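Putative peptidase (Chlamydophila abortus, PDB 3CE2) probably acts as a zinc-dependent oligopeptidase of the M3B family, cleaving small peptides. Local coordinates at residues 189-195 against 235-239; 229-234 against 516-522. Residues are numbered along the deposited sequence.

Contact 1 of 2, residues 189-195 against 235-239; sequences SDSEIPF and RYHSY
The hydroxyls of Ser189 and Tyr236 share a hydrogen bond, Ser189 OG to Tyr236 OH 2.8 Å, in which either may be the donor; the serine takes the t rotamer, and the tyrosine (chi1 m) presents the edge of its ring. His210, at the start of helix 210-217, gives Tyr236 OH a second partner. Arg235 NH1 donates a weak hydrogen bond to Ile193 O, 2.6 Å with an angle of 117°. Arg235 is extended through chi1 and chi2 (both t) and then turns at chi3 (92°), which lays its guanidinium flat on the Phe195 ring, centres 3.6 Å apart and planes at 15°. This is a cation-pi stack, with Arg235 CZ 24° off the ring normal; Arg235 CD adds a CH-pi contact over the same ring, 4.1 Å from its centroid. Arginine suits the place because its long side chain can reach the backbone carbonyl of Ile193 with its guanidinium edge while its face lies on an aromatic ring. The contact joins the C-terminal ends of two helices in this largely helical putative peptidase. Helix 180-192 finishes in a wider pi-type turn at 189-192, and the chain leaves helical angles at Ile193, running on extended through Phe195. The last turn of helix 222-237 lies beside it, and Tyr239 is the N-cap of helix 240-260. CA atoms lie closest at Phe195 and Arg235 (6.6 Å) and at Ser189 and Tyr236 (8.2 Å). Ile193 (m, t) packs against both Arg235 and Tyr239, its CG2 3.3 Å from Arg235 CG and its CD1 3.4 Å from Tyr239 CD2.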
ATOM      1  N   SER A 189      -8.633  15.309 -15.462  1.00 39.37           N
ATOM      2  CA  SER A 189      -9.151  15.127 -14.135  1.00 42.43           C
ATOM      3  C   SER A 189      -8.535  16.108 -13.160  1.00 48.21           C
ATOM      4  O   SER A 189      -9.238  16.736 -12.390  1.00 51.17           O
ATOM      5  CB  SER A 189      -8.875  13.720 -13.660  1.00 40.04           C
ATOM      6  OG  SER A 189      -9.571  13.544 -12.460  1.00 51.23           O
ATOM      7  N   ASP A 190      -7.219  16.252 -13.208  1.00 52.40           N
ATOM      8  CA  ASP A 190      -6.513  17.058 -12.233  1.00 53.62           C
ATOM      9  C   ASP A 190      -6.361  18.522 -12.609  1.00 57.77           C
ATOM     10  O   ASP A 190      -6.227  19.355 -11.718  1.00 64.14           O
ATOM     11  CB  ASP A 190      -5.151  16.442 -11.940  1.00 54.92           C
ATOM     12  CG  ASP A 190      -5.273  15.020 -11.412  1.00 64.39           C
ATOM     13  OD1 ASP A 190      -6.357  14.670 -10.877  1.00 67.47           O
ATOM     14  OD2 ASP A 190      -4.309  14.242 -11.556  1.00 66.60           O
ATOM     15  N   SER A 191      -6.402  18.852 -13.900  1.00 55.06           N
ATOM     16  CA  SER A 191      -6.039  20.213 -14.326  1.00 50.72           C
ATOM     17  C   SER A 191      -7.069  20.977 -15.119  1.00 49.55           C
ATOM     18  O   SER A 191      -7.346  22.120 -14.796  1.00 54.58           O
ATOM     19  CB  SER A 191      -4.722  20.239 -15.119  1.00 54.39           C
ATOM     20  OG  SER A 191      -3.649  19.718 -14.353  1.00 59.03           O
ATOM     21  N   GLU A 192      -7.611  20.377 -16.171  1.00 49.36           N
ATOM     22  CA  GLU A 192      -8.290  21.179 -17.188  1.00 48.82           C
ATOM     23  C   GLU A 192      -9.791  21.253 -17.060  1.00 50.76           C
ATOM     24  O   GLU A 192     -10.394  22.291 -17.314  1.00 50.28           O
ATOM     25  CB  GLU A 192      -7.844  20.757 -18.585  1.00 46.43           C
ATOM     26  CG  GLU A 192      -6.342  20.821 -18.661  1.00 52.00           C
ATOM     27  CD  GLU A 192      -5.794  20.874 -20.058  1.00 57.82           C
ATOM     28  OE1 GLU A 192      -6.082  19.935 -20.830  1.00 55.70           O
ATOM     29  OE2 GLU A 192      -5.043  21.839 -20.361  1.00 59.91           O
ATOM     30  N   ILE A 193     -10.424  20.168 -16.658  1.00 55.31           N
ATOM     31  CA  ILE A 193     -11.855  20.275 -16.462  1.00 52.68           C
ATOM     32  C   ILE A 193     -12.048  21.259 -15.320  1.00 49.33           C
ATOM     33  O   ILE A 193     -11.365  21.174 -14.323  1.00 51.22           O
ATOM     34  CB  ILE A 193     -12.488  18.919 -16.182  1.00 48.49           C
ATOM     35  CG1 ILE A 193     -12.201  17.979 -17.370  1.00 46.99           C
ATOM     36  CG2 ILE A 193     -13.983  19.075 -15.936  1.00 42.50           C
ATOM     37  CD1 ILE A 193     -12.901  16.625 -17.284  1.00 45.49           C
ATOM     38  N   PRO A 194     -12.944  22.228 -15.481  1.00 52.15           N
ATOM     39  CA  PRO A 194     -13.096  23.196 -14.395  1.00 54.62           C
ATOM     40  C   PRO A 194     -13.889  22.650 -13.204  1.00 56.45           C
ATOM     41  O   PRO A 194     -14.863  21.903 -13.371  1.00 53.88           O
ATOM     42  CB  PRO A 194     -13.869  24.351 -15.044  1.00 55.24           C
ATOM     43  CG  PRO A 194     -14.101  23.950 -16.515  1.00 55.04           C
ATOM     44  CD  PRO A 194     -13.859  22.482 -16.606  1.00 55.83           C
ATOM     45  N   PHE A 195     -13.458  23.027 -12.007  1.00 55.48           N
ATOM     46  CA  PHE A 195     -14.189  22.700 -10.810  1.00 51.98           C
ATOM     47  C   PHE A 195     -15.339  23.667 -10.617  1.00 58.49           C
ATOM     48  O   PHE A 195     -15.354  24.747 -11.210  1.00 63.90           O
ATOM     49  CB  PHE A 195     -13.267  22.744  -9.615  1.00 48.24           C
ATOM     50  CG  PHE A 195     -12.325  21.591  -9.549  1.00 45.32           C
ATOM     51  CD1 PHE A 195     -12.715  20.403  -8.963  1.00 43.84           C
ATOM     52  CD2 PHE A 195     -11.046  21.690 -10.079  1.00 44.89           C
ATOM     53  CE1 PHE A 195     -11.848  19.322  -8.902  1.00 47.21           C
ATOM     54  CE2 PHE A 195     -10.165  20.617 -10.017  1.00 47.25           C
ATOM     55  CZ  PHE A 195     -10.566  19.429  -9.420  1.00 46.66           C
ATOM     56  N   ARG A 235     -19.059  17.597 -12.581  1.00 40.64           N
ATOM     57  CA  ARG A 235     -17.775  17.772 -13.239  1.00 37.04           C
ATOM     58  C   ARG A 235     -17.472  16.584 -14.148  1.00 42.71           C
ATOM     59  O   ARG A 235     -17.125  16.767 -15.302  1.00 44.68           O
ATOM     60  CB  ARG A 235     -16.627  17.992 -12.227  1.00 32.25           C
ATOM     61  CG  ARG A 235     -15.356  18.494 -12.953  1.00 45.26           C
ATOM     62  CD  ARG A 235     -14.288  19.133 -12.083  1.00 40.65           C
ATOM     63  NE  ARG A 235     -13.335  18.126 -11.666  1.00 46.08           N
ATOM     64  CZ  ARG A 235     -12.087  18.070 -12.094  1.00 46.07           C
ATOM     65  NH1 ARG A 235     -11.625  18.976 -12.927  1.00 38.95           N
ATOM     66  NH2 ARG A 235     -11.304  17.100 -11.674  1.00 54.03           N
ATOM     67  N   TYR A 236     -17.623  15.363 -13.639  1.00 40.23           N
ATOM     68  CA  TYR A 236     -17.255  14.198 -14.416  1.00 35.41           C
ATOM     69  C   TYR A 236     -18.317  13.826 -15.435  1.00 38.88           C
ATOM     70  O   TYR A 236     -18.028  13.410 -16.563  1.00 42.30           O
ATOM     71  CB  TYR A 236     -16.905  13.030 -13.490  1.00 36.13           C
ATOM     72  CG  TYR A 236     -15.563  13.272 -12.818  1.00 41.55           C
ATOM     73  CD1 TYR A 236     -14.383  12.767 -13.372  1.00 38.51           C
ATOM     74  CD2 TYR A 236     -15.467  14.052 -11.668  1.00 31.91           C
ATOM     75  CE1 TYR A 236     -13.168  13.014 -12.793  1.00 36.87           C
ATOM     76  CE2 TYR A 236     -14.259  14.277 -11.071  1.00 39.15           C
ATOM     77  CZ  TYR A 236     -13.109  13.777 -11.645  1.00 41.67           C
ATOM     78  OH  TYR A 236     -11.894  14.025 -11.050  1.00 44.54           O
ATOM     79  N   HIS A 237     -19.560  13.979 -15.040  1.00 41.53           N
ATOM     80  CA  HIS A 237     -20.645  13.602 -15.906  1.00 37.66           C
ATOM     81  C   HIS A 237     -20.506  14.335 -17.232  1.00 38.50           C
ATOM     82  O   HIS A 237     -20.693  13.755 -18.304  1.00 41.61           O
ATOM     83  CB  HIS A 237     -21.966  13.925 -15.227  1.00 41.26           C
ATOM     84  CG  HIS A 237     -23.143  13.775 -16.125  1.00 47.32           C
ATOM     85  ND1 HIS A 237     -23.579  12.541 -16.571  1.00 45.71           N
ATOM     86  CD2 HIS A 237     -23.957  14.701 -16.692  1.00 43.08           C
ATOM     87  CE1 HIS A 237     -24.627  12.714 -17.357  1.00 46.22           C
ATOM     88  NE2 HIS A 237     -24.866  14.013 -17.457  1.00 52.59           N
ATOM     89  N   SER A 238     -20.142  15.608 -17.182  1.00 38.42           N
ATOM     90  CA  SER A 238     -20.030  16.344 -18.436  1.00 42.61           C
ATOM     91  C   SER A 238     -18.873  15.905 -19.370  1.00 39.13           C
ATOM     92  O   SER A 238     -18.864  16.250 -20.534  1.00 46.50           O
ATOM     93  CB  SER A 238     -20.020  17.839 -18.173  1.00 42.57           C
ATOM     94  OG  SER A 238     -19.068  18.149 -17.184  1.00 54.45           O
ATOM     95  N   TYR A 239     -17.919  15.120 -18.889  1.00 38.81           N
ATOM     96  CA  TYR A 239     -16.908  14.556 -19.797  1.00 39.86           C
ATOM     97  C   TYR A 239     -16.984  13.017 -19.824  1.00 42.14           C
ATOM     98  O   TYR A 239     -15.997  12.312 -20.105  1.00 39.13           O
ATOM     99  CB  TYR A 239     -15.495  15.102 -19.482  1.00 41.55           C
ATOM    100  CG  TYR A 239     -15.375  16.538 -19.890  1.00 43.15           C
ATOM    101  CD1 TYR A 239     -15.047  16.882 -21.197  1.00 50.14           C
ATOM    102  CD2 TYR A 239     -15.666  17.559 -19.003  1.00 45.78           C
ATOM    103  CE1 TYR A 239     -14.993  18.217 -21.612  1.00 47.68           C
ATOM    104  CE2 TYR A 239     -15.608  18.892 -19.406  1.00 45.89           C
ATOM    105  CZ  TYR A 239     -15.278  19.213 -20.716  1.00 43.50           C
ATOM    106  OH  TYR A 239     -15.214  20.533 -21.118  1.00 46.26           O
TER

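Contact 2 of 2, residues 229-234 against 516-522; sequences YLAQCE and DVLSNIE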
ATOM      1  N   TYR A 229     -20.363  17.073  -3.063  1.00 42.27           N
ATOM      2  CA  TYR A 229     -20.590  15.803  -3.755  1.00 39.19           C
ATOM      3  C   TYR A 229     -21.294  15.978  -5.104  1.00 41.63           C
ATOM      4  O   TYR A 229     -20.832  15.462  -6.118  1.00 46.56           O
ATOM      5  CB  TYR A 229     -21.390  14.857  -2.847  1.00 43.52           C
ATOM      6  CG  TYR A 229     -21.849  13.592  -3.518  1.00 40.31           C
ATOM      7  CD1 TYR A 229     -20.993  12.496  -3.632  1.00 36.88           C
ATOM      8  CD2 TYR A 229     -23.137  13.494  -4.063  1.00 33.02           C
ATOM      9  CE1 TYR A 229     -21.406  11.315  -4.264  1.00 37.33           C
ATOM     10  CE2 TYR A 229     -23.559  12.319  -4.695  1.00 37.32           C
ATOM     11  CZ  TYR A 229     -22.683  11.238  -4.789  1.00 41.82           C
ATOM     12  OH  TYR A 229     -23.077  10.083  -5.404  1.00 44.40           O
ATOM     13  N   LEU A 230     -22.413  16.699  -5.128  1.00 44.17           N
ATOM     14  CA  LEU A 230     -23.148  16.892  -6.376  1.00 41.79           C
ATOM     15  C   LEU A 230     -22.320  17.650  -7.404  1.00 45.78           C
ATOM     16  O   LEU A 230     -22.387  17.363  -8.602  1.00 49.96           O
ATOM     17  CB  LEU A 230     -24.475  17.614  -6.136  1.00 45.55           C
ATOM     18  CG  LEU A 230     -25.536  16.863  -5.322  1.00 44.74           C
ATOM     19  CD1 LEU A 230     -26.744  17.740  -5.117  1.00 44.05           C
ATOM     20  CD2 LEU A 230     -25.944  15.575  -5.998  1.00 37.08           C
ATOM     21  N   ALA A 231     -21.527  18.621  -6.968  1.00 46.28           N
ATOM     22  CA  ALA A 231     -20.737  19.345  -7.972  1.00 41.66           C
ATOM     23  C   ALA A 231     -19.653  18.430  -8.537  1.00 46.33           C
ATOM     24  O   ALA A 231     -19.384  18.444  -9.746  1.00 44.27           O
ATOM     25  CB  ALA A 231     -20.148  20.625  -7.414  1.00 32.68           C
ATOM     26  N   GLN A 232     -19.040  17.612  -7.676  1.00 46.52           N
ATOM     27  CA  GLN A 232     -18.082  16.649  -8.184  1.00 43.37           C
ATOM     28  C   GLN A 232     -18.716  15.740  -9.228  1.00 44.55           C
ATOM     29  O   GLN A 232     -18.114  15.493 -10.259  1.00 46.27           O
ATOM     30  CB  GLN A 232     -17.410  15.858  -7.075  1.00 45.74           C
ATOM     31  CG  GLN A 232     -16.409  16.664  -6.272  1.00 54.30           C
ATOM     32  CD  GLN A 232     -15.428  17.484  -7.144  1.00 58.70           C
ATOM     33  OE1 GLN A 232     -15.773  18.549  -7.700  1.00 50.71           O
ATOM     34  NE2 GLN A 232     -14.185  16.995  -7.232  1.00 58.73           N
ATOM     35  N   CYS A 233     -19.938  15.269  -9.006  1.00 45.93           N
ATOM     36  CA  CYS A 233     -20.546  14.408 -10.015  1.00 45.19           C
ATOM     37  C   CYS A 233     -20.746  15.148 -11.330  1.00 47.97           C
ATOM     38  O   CYS A 233     -20.498  14.603 -12.402  1.00 46.15           O
ATOM     39  CB  CYS A 233     -21.878  13.855  -9.542  1.00 47.18           C
ATOM     40  SG  CYS A 233     -21.771  12.647  -8.217  1.00 43.79           S
ATOM     41  N   GLU A 234     -21.207  16.392 -11.257  1.00 48.65           N
ATOM     42  CA  GLU A 234     -21.450  17.140 -12.485  1.00 49.29           C
ATOM     43  C   GLU A 234     -20.160  17.353 -13.283  1.00 46.24           C
ATOM     44  O   GLU A 234     -20.156  17.258 -14.516  1.00 46.93           O
ATOM     45  CB  GLU A 234     -22.136  18.451 -12.179  1.00 50.09           C
ATOM     46  CG  GLU A 234     -23.619  18.290 -12.054  1.00 64.72           C
ATOM     47  CD  GLU A 234     -24.281  19.427 -11.280  1.00 73.89           C
ATOM     48  OE1 GLU A 234     -24.061  20.604 -11.639  1.00 81.36           O
ATOM     49  OE2 GLU A 234     -25.038  19.141 -10.323  1.00 76.76           O
ATOM     50  N   ASP A 516     -28.260   9.623  -5.663  1.00 45.47           N
ATOM     51  CA  ASP A 516     -28.531  10.873  -6.340  1.00 41.99           C
ATOM     52  C   ASP A 516     -28.476  10.590  -7.825  1.00 41.67           C
ATOM     53  O   ASP A 516     -28.085   9.502  -8.221  1.00 42.69           O
ATOM     54  CB  ASP A 516     -27.550  11.948  -5.923  1.00 44.43           C
ATOM     55  CG  ASP A 516     -27.782  12.411  -4.509  1.00 51.59           C
ATOM     56  OD1 ASP A 516     -28.497  13.434  -4.309  1.00 53.88           O
ATOM     57  OD2 ASP A 516     -27.255  11.747  -3.593  1.00 52.97           O
ATOM     58  N   VAL A 517     -28.895  11.535  -8.654  1.00 48.16           N
ATOM     59  CA  VAL A 517     -29.062  11.238 -10.087  1.00 48.79           C
ATOM     60  C   VAL A 517     -27.741  10.947 -10.797  1.00 47.33           C
ATOM     61  O   VAL A 517     -27.731  10.268 -11.801  1.00 47.95           O
ATOM     62  CB  VAL A 517     -29.864  12.347 -10.832  1.00 48.89           C
ATOM     63  CG1 VAL A 517     -31.249  12.441 -10.270  1.00 48.50           C
ATOM     64  CG2 VAL A 517     -29.190  13.713 -10.668  1.00 54.20           C
ATOM     65  N   LEU A 518     -26.622  11.444 -10.274  1.00 49.50           N
ATOM     66  CA  LEU A 518     -25.346  11.224 -10.942  1.00 45.10           C
ATOM     67  C   LEU A 518     -24.407  10.315 -10.174  1.00 44.79           C
ATOM     68  O   LEU A 518     -23.224  10.180 -10.503  1.00 47.11           O
ATOM     69  CB  LEU A 518     -24.688  12.563 -11.239  1.00 48.58           C
ATOM     70  CG  LEU A 518     -25.531  13.282 -12.306  1.00 53.91           C
ATOM     71  CD1 LEU A 518     -24.964  14.644 -12.660  1.00 43.25           C
ATOM     72  CD2 LEU A 518     -25.745  12.406 -13.588  1.00 52.94           C
ATOM     73  N   SER A 519     -24.938   9.672  -9.149  1.00 42.71           N
ATOM     74  CA  SER A 519     -24.105   8.899  -8.234  1.00 43.73           C
ATOM     75  C   SER A 519     -23.305   7.837  -8.950  1.00 44.00           C
ATOM     76  O   SER A 519     -22.205   7.481  -8.532  1.00 50.22           O
ATOM     77  CB  SER A 519     -24.961   8.258  -7.154  1.00 37.93           C
ATOM     78  OG  SER A 519     -25.398   9.265  -6.272  1.00 45.04           O
ATOM     79  N   ASN A 520     -23.854   7.339 -10.040  1.00 37.60           N
ATOM     80  CA  ASN A 520     -23.216   6.258 -10.738  1.00 41.94           C
ATOM     81  C   ASN A 520     -22.130   6.721 -11.698  1.00 49.40           C
ATOM     82  O   ASN A 520     -21.715   5.956 -12.568  1.00 54.56           O
ATOM     83  CB  ASN A 520     -24.272   5.480 -11.505  1.00 45.85           C
ATOM     84  CG  ASN A 520     -24.917   6.303 -12.583  1.00 50.96           C
ATOM     85  OD1 ASN A 520     -25.229   7.480 -12.391  1.00 51.87           O
ATOM     86  ND2 ASN A 520     -25.116   5.693 -13.736  1.00 56.93           N
ATOM     87  N   ILE A 521     -21.692   7.975 -11.572  1.00 48.60           N
ATOM     88  CA  ILE A 521     -20.623   8.489 -12.427  1.00 45.44           C
ATOM     89  C   ILE A 521     -19.279   8.270 -11.736  1.00 48.39           C
ATOM     90  O   ILE A 521     -18.237   8.508 -12.328  1.00 47.96           O
ATOM     91  CB  ILE A 521     -20.831   9.999 -12.778  1.00 45.88           C
ATOM     92  CG1 ILE A 521     -20.074  10.406 -14.042  1.00 40.09           C
ATOM     93  CG2 ILE A 521     -20.375  10.893 -11.644  1.00 43.30           C
ATOM     94  CD1 ILE A 521     -20.181   9.419 -15.176  1.00 40.38           C
ATOM     95  N   GLU A 522     -19.308   7.787 -10.491  1.00 51.44           N
ATOM     96  CA  GLU A 522     -18.084   7.647  -9.686  1.00 51.39           C
ATOM     97  C   GLU A 522     -16.951   6.957 -10.418  1.00 47.82           C
ATOM     98  O   GLU A 522     -15.794   7.336 -10.266  1.00 50.00           O
ATOM     99  CB  GLU A 522     -18.349   6.961  -8.338  1.00 62.21           C
ATOM    100  CG  GLU A 522     -18.524   7.941  -7.168  1.00 78.88           C
ATOM    101  CD  GLU A 522     -19.649   7.536  -6.203  1.00 88.29           C
ATOM    102  OE1 GLU A 522     -19.495   6.487  -5.521  1.00 93.41           O
ATOM    103  OE2 GLU A 522     -20.678   8.272  -6.129  1.00 82.58           O
TER
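Polar contacts gather round the hydroxyl of Tyr229. The ring, in the t rotamer, reaches from helix 222-237 to the loop, where Tyr229 OH and Ser519 OG form a hydrogen bond of 2.6 Å with the donor open. Glu522 OE2 lies 3.1 Å from the same Tyr229 OH. Tyrosine fits here because a rigid ring can carry a hydroxyl across to a polar loop while its carbons stay in the packing. Ser519 also serves its own loop: Asp516 N donates to Ser519 OG (2.9 Å), and Asp516 to Ser519 is a type I beta turn with Ser519 N bonded to Asp516 O at 3.3 Å. Asp516 OD2 is hydrogen-bonded to His312 ND1; His312 and Asp310 bind a zinc ion, so the loop borders that metal site.

Apolar contacts centre on Cys233, small enough to let the backbones approach to 5.8 Å between Cys233 CA and Leu518 CA. Cys233 CB meets Leu518 CB at 3.5 Å and Ile521 CG2 at 3.9 Å. The aliphatic part of Glu234 extends this patch, its CG 3.9 Å from Leu518 CD1. Separately, Leu230 CD2 makes a van der Waals contact with Asp516 OD1 (3.7 Å).

Residues 516-522 (3-10 at 519-521) lie in the connection between helices 494-509 and 536-553. Gln505 NE2 is hydrogen-bonded to Ser519 O, placing the loop between helix 494-509 and helix 222-237, while Phe313 packs against Tyr229.

How the contacts relate
Contacts 1 and 2 use adjoining parts of the chain, 229-234 on helix 222-237 and 235-239 at its end and just beyond; their centres are 12 Å apart. Contact 1 meets the end of helix 180-192; contact 2 meets a loop nearly three hundred residues later in sequence. The centre of each lies about 27 Å from the centre of the chain, so both are peripheral, with a buried part (Ser189, Ile193, Arg235 and Tyr236; Cys233, Ser519 and Ile521) and more exposed surroundings. A buried arginine stacked on an aromatic ring dominates contact 1, whereas contact 2 pairs a tyrosine hydroxyl network with a small apolar patch. They touch directly: His237 ND1 packs on Leu518 CD2 at 3.7 Å.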